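Local coordinates for receptor-type tyrosine-protein phosphatase C (PDB 5FN8) that is a transmembrane receptor that removes phosphate from phosphotyrosine residues of proteins and is probably required for T-cell activation through the antigen receptor, seen here as its extracellular domains d3-d4, at residues K60-Y65 with C89-K94; E164-F169 with P178-Q183. All coordinates share one frame; numbering follows the deposited sequence.

Contact 1. Residues K60-Y65 with C89-K94; sequences KNLRPY and CNFRTK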
# COMPACT_ATOMS: atom_id res chain seq x y z
N LYS B 60 16.40 -7.87 0.27
CA LYS B 60 15.20 -8.71 0.13
C LYS B 60 13.96 -8.01 0.72
O LYS B 60 14.07 -6.93 1.30
CB LYS B 60 15.45 -10.05 0.86
CG LYS B 60 16.46 -10.97 0.17
CD LYS B 60 16.83 -12.11 1.08
CE LYS B 60 17.67 -13.16 0.39
NZ LYS B 60 18.26 -14.13 1.37
N ASN B 61 12.78 -8.63 0.55
CA ASN B 61 11.48 -8.17 1.07
C ASN B 61 11.04 -6.80 0.55
O ASN B 61 10.45 -6.01 1.29
CB ASN B 61 11.46 -8.24 2.62
CG ASN B 61 11.95 -9.56 3.17
OD1 ASN B 61 11.43 -10.63 2.85
ND2 ASN B 61 12.98 -9.50 4.00
N LEU B 62 11.33 -6.52 -0.73
CA LEU B 62 10.95 -5.24 -1.34
C LEU B 62 9.59 -5.40 -1.98
O LEU B 62 9.14 -6.54 -2.16
CB LEU B 62 12.01 -4.75 -2.34
CG LEU B 62 13.47 -4.63 -1.81
CD1 LEU B 62 14.42 -4.22 -2.91
CD2 LEU B 62 13.59 -3.63 -0.66
N ARG B 63 8.89 -4.29 -2.26
CA ARG B 63 7.58 -4.39 -2.92
C ARG B 63 7.80 -4.46 -4.44
O ARG B 63 8.69 -3.79 -4.95
CB ARG B 63 6.66 -3.16 -2.61
CG ARG B 63 6.71 -2.61 -1.18
CD ARG B 63 5.72 -3.21 -0.18
NE ARG B 63 5.45 -2.24 0.90
CZ ARG B 63 6.16 -2.10 2.03
NH1 ARG B 63 7.20 -2.89 2.27
NH2 ARG B 63 5.83 -1.16 2.91
N PRO B 64 6.93 -5.19 -5.20
CA PRO B 64 7.10 -5.22 -6.67
C PRO B 64 6.78 -3.88 -7.32
O PRO B 64 6.03 -3.08 -6.76
CB PRO B 64 6.14 -6.32 -7.10
CG PRO B 64 5.92 -7.15 -5.86
CD PRO B 64 5.85 -6.11 -4.79
N TYR B 65 7.44 -3.63 -8.46
CA TYR B 65 7.32 -2.42 -9.28
C TYR B 65 7.44 -1.09 -8.49
O TYR B 65 6.68 -0.14 -8.69
CB TYR B 65 6.08 -2.52 -10.21
CG TYR B 65 6.22 -1.67 -11.46
CD1 TYR B 65 7.08 -2.05 -12.49
CD2 TYR B 65 5.56 -0.45 -11.57
CE1 TYR B 65 7.28 -1.23 -13.59
CE2 TYR B 65 5.72 0.36 -12.70
CZ TYR B 65 6.58 -0.04 -13.71
OH TYR B 65 6.73 0.75 -14.83
N CYS B 89 22.32 5.27 -5.66
CA CYS B 89 22.05 4.34 -6.72
C CYS B 89 20.55 4.04 -6.79
O CYS B 89 19.94 3.67 -5.78
CB CYS B 89 22.89 3.07 -6.57
SG CYS B 89 22.88 2.03 -8.05
N ASN B 90 19.94 4.27 -7.96
CA ASN B 90 18.50 4.09 -8.15
C ASN B 90 18.19 2.83 -8.94
O ASN B 90 18.89 2.51 -9.90
CB ASN B 90 17.86 5.30 -8.84
CG ASN B 90 18.29 6.61 -8.24
OD1 ASN B 90 17.86 7.00 -7.15
ND2 ASN B 90 19.20 7.29 -8.92
N PHE B 91 17.16 2.12 -8.50
CA PHE B 91 16.67 0.91 -9.14
C PHE B 91 15.14 0.79 -8.95
O PHE B 91 14.53 1.55 -8.19
CB PHE B 91 17.42 -0.35 -8.62
CG PHE B 91 17.04 -0.78 -7.23
CD1 PHE B 91 17.67 -0.23 -6.11
CD2 PHE B 91 16.05 -1.74 -7.02
CE1 PHE B 91 17.31 -0.62 -4.82
CE2 PHE B 91 15.67 -2.10 -5.73
CZ PHE B 91 16.30 -1.55 -4.64
N ARG B 92 14.54 -0.13 -9.69
CA ARG B 92 13.12 -0.44 -9.62
C ARG B 92 12.97 -1.93 -9.60
O ARG B 92 13.59 -2.61 -10.42
CB ARG B 92 12.30 0.19 -10.77
CG ARG B 92 10.76 0.17 -10.47
CD ARG B 92 9.87 0.69 -11.58
NE ARG B 92 10.30 0.10 -12.85
CZ ARG B 92 10.27 0.73 -14.02
NH1 ARG B 92 9.79 1.97 -14.11
NH2 ARG B 92 10.71 0.12 -15.11
N THR B 93 12.19 -2.45 -8.65
CA THR B 93 11.91 -3.88 -8.61
C THR B 93 11.02 -4.24 -9.85
O THR B 93 10.31 -3.39 -10.42
CB THR B 93 11.29 -4.30 -7.27
OG1 THR B 93 10.24 -3.38 -6.94
CG2 THR B 93 12.32 -4.38 -6.15
N LYS B 94 11.15 -5.49 -10.30
CA LYS B 94 10.37 -5.96 -11.44
C LYS B 94 8.90 -6.09 -11.02
O LYS B 94 8.59 -6.10 -9.81
CB LYS B 94 10.96 -7.30 -11.99
CG LYS B 94 12.43 -7.25 -12.40
CD LYS B 94 12.70 -6.36 -13.63
CE LYS B 94 14.15 -5.91 -13.74
NZ LYS B 94 14.31 -4.43 -13.56
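Thr93 is gripped at the centre of this contact, and its two branches engage different parts of the 60-65 loop. Its hydroxyl sits between the backbone N and the carbonyl carbon (chi1 47°), from where OG1 donates a short hydrogen bond of 2.6 Å to Arg63 O, lying in the carbonyl plane; the same OG1 is also hydrogen-bonded to Thr66 N, so two backbone groups grip it. The methyl CG2 packs 3.8 Å from Leu62 CB. Leu62 then carries the buried side further: its CD1 meets the edge of the Phe91 ring in plane, 3.7 Å from CZ. Next along the loop, Tyr65 N gives a hydrogen bond of 3.0 Å to Lys94 O, approaching from above the carbonyl plane.

The more exposed side lies at Tyr65 and Arg92, where side-chain contact is broad but not hydrogen-bonded. With Tyr65 CG anti to the backbone N (chi1 -155°), the ring runs alongside Arg92, whose CD lies over one face, 3.9 Å from the ring centroid, a CH-pi contact. A bend at chi3 lays the guanidinium nearly flat along the ring, the planes 20° apart, although Tyr65 OH and Arg92 NH1 are not hydrogen-bonded.

Leu62, Pro64, Thr66 and Tyr68, with Tyr68 OH hydrogen-bonded to Arg63 N, form the tyrosine corner characteristic of fibronectin type III domains, here held against the end of strand 89-92.

Contact 2. Residues E164-F169 with P178-Q183; sequences EFLVYF and PEIKPQ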
# COMPACT_ATOMS: atom_id res chain seq x y z
N GLU B 164 -20.88 -18.28 -15.72
CA GLU B 164 -19.85 -17.93 -14.75
C GLU B 164 -19.10 -16.72 -15.25
O GLU B 164 -18.91 -16.55 -16.47
CB GLU B 164 -18.95 -19.10 -14.24
CG GLU B 164 -18.19 -19.91 -15.28
CD GLU B 164 -16.91 -20.62 -14.83
OE1 GLU B 164 -16.33 -20.22 -13.80
OE2 GLU B 164 -16.46 -21.55 -15.55
N PHE B 165 -18.82 -15.82 -14.33
CA PHE B 165 -18.13 -14.56 -14.61
C PHE B 165 -16.83 -14.58 -13.88
O PHE B 165 -16.80 -14.81 -12.67
CB PHE B 165 -19.03 -13.35 -14.25
CG PHE B 165 -20.34 -13.37 -15.02
CD1 PHE B 165 -21.41 -14.14 -14.58
CD2 PHE B 165 -20.49 -12.63 -16.18
CE1 PHE B 165 -22.60 -14.19 -15.31
CE2 PHE B 165 -21.70 -12.66 -16.89
CZ PHE B 165 -22.74 -13.46 -16.46
N LEU B 166 -15.73 -14.43 -14.63
CA LEU B 166 -14.37 -14.45 -14.12
C LEU B 166 -13.73 -13.12 -14.42
O LEU B 166 -13.56 -12.80 -15.59
CB LEU B 166 -13.58 -15.58 -14.80
CG LEU B 166 -14.08 -17.02 -14.66
CD1 LEU B 166 -15.04 -17.41 -15.82
CD2 LEU B 166 -12.91 -17.98 -14.71
N VAL B 167 -13.44 -12.33 -13.38
CA VAL B 167 -12.77 -11.04 -13.49
C VAL B 167 -11.33 -11.19 -13.05
O VAL B 167 -11.09 -11.69 -11.96
CB VAL B 167 -13.46 -9.87 -12.72
CG1 VAL B 167 -12.68 -8.55 -12.92
CG2 VAL B 167 -14.90 -9.69 -13.16
N TYR B 168 -10.36 -10.83 -13.93
CA TYR B 168 -8.92 -10.84 -13.64
C TYR B 168 -8.45 -9.40 -13.74
O TYR B 168 -8.96 -8.63 -14.57
CB TYR B 168 -8.10 -11.59 -14.71
CG TYR B 168 -8.56 -12.98 -15.05
CD1 TYR B 168 -9.72 -13.19 -15.80
CD2 TYR B 168 -7.80 -14.09 -14.69
CE1 TYR B 168 -10.14 -14.48 -16.12
CE2 TYR B 168 -8.20 -15.38 -15.03
CZ TYR B 168 -9.37 -15.57 -15.75
OH TYR B 168 -9.71 -16.85 -16.10
N PHE B 169 -7.44 -9.06 -12.95
CA PHE B 169 -6.79 -7.75 -13.03
C PHE B 169 -5.55 -7.93 -13.87
O PHE B 169 -4.82 -8.91 -13.68
CB PHE B 169 -6.40 -7.24 -11.64
CG PHE B 169 -5.93 -5.80 -11.66
CD1 PHE B 169 -6.85 -4.75 -11.68
CD2 PHE B 169 -4.58 -5.49 -11.55
CE1 PHE B 169 -6.42 -3.42 -11.63
CE2 PHE B 169 -4.16 -4.16 -11.53
CZ PHE B 169 -5.09 -3.15 -11.55
N PRO B 178 -8.40 -15.05 -10.97
CA PRO B 178 -9.75 -14.52 -11.14
C PRO B 178 -10.62 -14.62 -9.88
O PRO B 178 -10.49 -15.54 -9.07
CB PRO B 178 -10.35 -15.44 -12.21
CG PRO B 178 -9.67 -16.74 -12.00
CD PRO B 178 -8.30 -16.43 -11.51
N GLU B 179 -11.54 -13.68 -9.76
CA GLU B 179 -12.63 -13.71 -8.83
C GLU B 179 -13.81 -14.25 -9.70
O GLU B 179 -14.18 -13.63 -10.72
CB GLU B 179 -12.91 -12.31 -8.25
CG GLU B 179 -13.79 -12.37 -7.00
CD GLU B 179 -13.32 -13.31 -5.91
OE1 GLU B 179 -12.32 -12.97 -5.23
OE2 GLU B 179 -13.91 -14.40 -5.76
N ILE B 180 -14.31 -15.45 -9.36
CA ILE B 180 -15.37 -16.17 -10.06
C ILE B 180 -16.72 -16.04 -9.34
O ILE B 180 -16.80 -16.25 -8.12
CB ILE B 180 -14.97 -17.66 -10.29
CG1 ILE B 180 -13.58 -17.77 -10.95
CG2 ILE B 180 -16.06 -18.43 -11.07
CD1 ILE B 180 -13.00 -19.18 -11.10
N LYS B 181 -17.77 -15.70 -10.10
CA LYS B 181 -19.12 -15.55 -9.55
C LYS B 181 -20.17 -16.19 -10.47
O LYS B 181 -20.26 -15.81 -11.64
CB LYS B 181 -19.48 -14.06 -9.28
CG LYS B 181 -18.66 -13.37 -8.20
CD LYS B 181 -18.98 -13.80 -6.79
CE LYS B 181 -17.97 -13.28 -5.79
NZ LYS B 181 -17.29 -14.41 -5.09
N PRO B 182 -20.98 -17.15 -9.97
CA PRO B 182 -22.07 -17.69 -10.82
C PRO B 182 -23.25 -16.72 -10.89
O PRO B 182 -23.52 -16.01 -9.93
CB PRO B 182 -22.46 -19.01 -10.13
CG PRO B 182 -22.07 -18.81 -8.70
CD PRO B 182 -21.02 -17.72 -8.60
N GLN B 183 -23.91 -16.66 -12.03
CA GLN B 183 -25.09 -15.82 -12.27
C GLN B 183 -25.90 -16.38 -13.43
O GLN B 183 -25.38 -16.50 -14.54
CB GLN B 183 -24.71 -14.36 -12.51
CG GLN B 183 -25.90 -13.43 -12.74
CD GLN B 183 -26.49 -12.84 -11.48
OE1 GLN B 183 -26.17 -13.22 -10.35
NE2 GLN B 183 -27.39 -11.88 -11.66
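Pro178 opens the second segment by laying its ring over the face of Tyr168: CB stands 3.7 Å from the ring centroid and 16° off its normal, a CH-pi contact, while Tyr168 OH is hydrogen-bonded to Glu134. Glu179 pairs with Val167 through two backbone bonds, Glu179 N to Val167 O at 3.0 Å and Val167 N to Glu179 O at 3.1 Å. Its side chain, bent at chi2, leads away from strand 164-169 to a salt bridge with Lys100. Ile180 occupies the non-hydrogen-bonded position opposite Leu166; their side chains lie side by side, CD1 of Ile180 3.8 Å from CD2 of Leu166, and its CG2 meets the carboxylate of Glu164.

The strands run antiparallel (158° between axes) as the F-G hairpin of the second fibronectin type III domain, with the alternation dividing its faces: Phe165 and Val167 point into the sandwich, onto Val116 of the opposing sheet, and Leu166 and Ile180 point the other way.

Lys181 forms the next hydrogen-bonded pair, with Phe165: its N reaches Phe165 O at 2.9 Å, in the carbonyl plane, whereas Phe165 N comes from above the carbonyl plane of Lys181. Lys181 NZ salt-bridges Glu179 OE2 on its own strand, the hydrogen bond weak at 3.4 Å. Pro182 pairs with Glu164, without a backbone hydrogen bond. Gln183 sets CB 3.5 Å from Phe165 CE1, and its backbone O lies at the ring edge, in plane.

The two contacts follow one another along the chain, contact 1 in the first fibronectin type III domain and contact 2 in the second. Their centres are 31 Å apart and their nearest atoms about 10 Å, so they do not touch. Contact 1 nevertheless borders the second domain, since Pro64 packs on Asn125 and Tyr65 on Pro127. It also involves the dimer: Cys89 is disulfide-linked to Cys13 of the second subunit, whereas no other protein chain of the assembly touches contact 2. A bound N-acetylglucosamine lies about 6 Å from the side chain of Pro64, and one lies about 7 Å from that of Tyr168. The phosphatase domains are not part of this extracellular fragment.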